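Local coordinates for protein ferredoxin (Mycobacterium smegmatis, PDB 2V2K) that carries one [3Fe-4S] and one [4Fe-4S] cluster and transfers electrons in a wide variety of metabolic reactions, at residues A[27-32]-A[91-96]. Numbering follows the deposited sequence.
Sequences EGARML and DNDPQA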
loop_
_atom_site.group_PDB
_atom_site.type_symbol
_atom_site.label_atom_id
_atom_site.label_comp_id
_atom_site.label_asym_id
_atom_site.label_seq_id
_atom_site.Cartn_x
_atom_site.Cartn_y
_atom_site.Cartn_z
ATOM N N GLU A 27 -2.233 -6.506 -2.188
ATOM C CA GLU A 27 -2.736 -5.958 -3.452
ATOM C C GLU A 27 -4.258 -5.755 -3.486
ATOM O O GLU A 27 -5.012 -6.693 -3.241
ATOM C CB GLU A 27 -2.346 -6.863 -4.615
ATOM C CG GLU A 27 -2.599 -6.227 -5.975
ATOM C CD GLU A 27 -2.172 -7.088 -7.133
ATOM O OE1 GLU A 27 -1.559 -8.156 -6.897
ATOM O OE2 GLU A 27 -2.468 -6.713 -8.298
ATOM N N GLY A 28 -4.674 -4.539 -3.825
ATOM C CA GLY A 28 -6.081 -4.219 -4.114
ATOM C C GLY A 28 -6.285 -4.100 -5.627
ATOM O O GLY A 28 -5.363 -4.314 -6.409
ATOM N N ALA A 29 -7.503 -3.754 -6.029
ATOM C CA ALA A 29 -7.820 -3.473 -7.422
ATOM C C ALA A 29 -7.080 -2.257 -7.981
ATOM O O ALA A 29 -6.681 -2.269 -9.149
ATOM C CB ALA A 29 -9.330 -3.271 -7.572
ATOM N N ARG A 30 -6.921 -1.203 -7.168
ATOM C CA ARG A 30 -6.360 0.075 -7.614
ATOM C C ARG A 30 -4.888 0.321 -7.274
ATOM O O ARG A 30 -4.208 1.070 -7.979
ATOM C CB ARG A 30 -7.159 1.252 -7.018
ATOM C CG ARG A 30 -8.625 1.275 -7.347
ATOM C CD ARG A 30 -8.911 1.354 -8.840
ATOM N NE ARG A 30 -8.433 2.575 -9.506
ATOM C CZ ARG A 30 -9.041 3.765 -9.484
ATOM N NH1 ARG A 30 -10.161 3.953 -8.791
ATOM N NH2 ARG A 30 -8.522 4.790 -10.157
ATOM N N MET A 31 -4.424 -0.253 -6.170
ATOM C CA MET A 31 -3.042 -0.031 -5.688
ATOM C C MET A 31 -2.650 -1.150 -4.714
ATOM O O MET A 31 -3.454 -2.044 -4.441
ATOM C CB MET A 31 -2.881 1.364 -5.022
ATOM C CG MET A 31 -3.772 1.601 -3.820
ATOM S SD MET A 31 -3.700 3.287 -3.159
ATOM C CE MET A 31 -2.091 3.349 -2.386
ATOM N N LEU A 32 -1.393 -1.116 -4.259
ATOM C CA LEU A 32 -0.936 -1.926 -3.128
ATOM C C LEU A 32 -0.989 -1.098 -1.830
ATOM O O LEU A 32 -1.017 0.121 -1.868
ATOM C CB LEU A 32 0.468 -2.486 -3.356
ATOM C CG LEU A 32 0.431 -3.817 -4.095
ATOM C CD1 LEU A 32 -0.077 -3.568 -5.525
ATOM C CD2 LEU A 32 1.787 -4.512 -4.090
ATOM N N ASP A 91 -10.552 -7.307 -3.417
ATOM C CA ASP A 91 -11.262 -6.059 -3.707
ATOM C C ASP A 91 -11.634 -5.355 -2.405
ATOM O O ASP A 91 -12.813 -5.134 -2.113
ATOM C CB ASP A 91 -12.487 -6.320 -4.611
ATOM N N ASN A 92 -10.608 -4.996 -1.632
ATOM C CA ASN A 92 -10.795 -4.360 -0.337
ATOM C C ASN A 92 -10.442 -2.871 -0.326
ATOM O O ASN A 92 -10.426 -2.246 0.726
ATOM C CB ASN A 92 -9.999 -5.137 0.731
ATOM C CG ASN A 92 -10.742 -6.364 1.227
ATOM O OD1 ASN A 92 -11.778 -6.238 1.873
ATOM N ND2 ASN A 92 -10.225 -7.552 0.926
ATOM N N ASP A 93 -10.198 -2.283 -1.501
ATOM C CA ASP A 93 -9.814 -0.864 -1.570
ATOM C C ASP A 93 -10.839 0.008 -0.844
ATOM O O ASP A 93 -12.054 -0.170 -1.033
ATOM C CB ASP A 93 -9.713 -0.400 -3.036
ATOM C CG ASP A 93 -8.887 -1.331 -3.903
ATOM O OD1 ASP A 93 -9.376 -2.458 -4.188
ATOM O OD2 ASP A 93 -7.759 -0.925 -4.291
ATOM N N PRO A 94 -10.378 0.946 -0.007
ATOM C CA PRO A 94 -11.321 1.863 0.640
ATOM C C PRO A 94 -12.078 2.772 -0.344
ATOM O O PRO A 94 -11.573 3.080 -1.413
ATOM C CB PRO A 94 -10.442 2.710 1.578
ATOM C CG PRO A 94 -9.037 2.416 1.243
ATOM C CD PRO A 94 -8.971 1.200 0.379
ATOM N N GLN A 95 -13.280 3.203 0.044
ATOM C CA GLN A 95 -14.120 4.059 -0.813
ATOM C C GLN A 95 -13.350 5.204 -1.490
ATOM O O GLN A 95 -13.470 5.409 -2.706
ATOM C CB GLN A 95 -15.295 4.631 -0.023
ATOM C CG GLN A 95 -16.437 5.155 -0.897
ATOM C CD GLN A 95 -17.071 4.071 -1.772
ATOM O OE1 GLN A 95 -17.496 3.024 -1.271
ATOM N NE2 GLN A 95 -17.136 4.323 -3.088
ATOM N N ALA A 96 -12.560 5.923 -0.691
ATOM C CA ALA A 96 -11.766 7.069 -1.149
ATOM C C ALA A 96 -10.869 6.751 -2.344
ATOM O O ALA A 96 -10.668 7.604 -3.207
ATOM C CB ALA A 96 -10.913 7.620 0.009
#
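The carboxylate of Asp-93 reaches into the turn at 28-31 and takes two successive backbone N-H groups, one on each oxygen. Asp-93 OD1 accepts from Ala-29 N at 2.9 Å through its syn lone pair. The neighbouring donor, Arg-30 N, lies 3.0 Å from Asp-93 OD2. This second bond is the straighter of the two, 164° at the hydrogen, although it comes from above the carboxylate plane, 39° out of it. Two carbons close in beside these bonds: Ala-29 CB rests 3.5 Å from Asp-93 OD1, and Arg-30 CB stands 3.5 Å from Asp-93 OD2. Gly-28 CA also approaches Asp-93 OD2, at 3.7 Å. With CG beside its own backbone N (chi1 -49°), Asp-93 turns the carboxylate straight into the loop, just before Pro-94 at the N-cap of helix 95-98.

The loop joins strands 25-27 and 32-34 in a beta hairpin, and is closed by a bond from Gly-28 N to Met-31 O. Arg-30 starts out toward Asp-93, but its chain bends at chi2 and chi3 and carries the guanidinium away to a salt bridge with Asp-10 and a hydrogen bond to Leu-100 O. Tyr-33 OH is a further partner of Asp-93 OD2, which is therefore gripped by a side chain as well as by the loop. On the cluster side, Met-31 packs against Cys-8, a probable [3Fe-4S] ligand, and Leu-32 touches the iron-sulfur cluster whose pocket includes Cys-8.

Asp-93 thus fastens the C-terminal extension to the hairpin turn through main-chain donors. Three hydrogen bonds shared by the two carboxylate oxygens of the buried Asp-93 would be expected to stabilise the anion. The Arg-30 guanidinium makes no direct salt bridge with Asp-93, but its nearby positive charge would probably also favour that state.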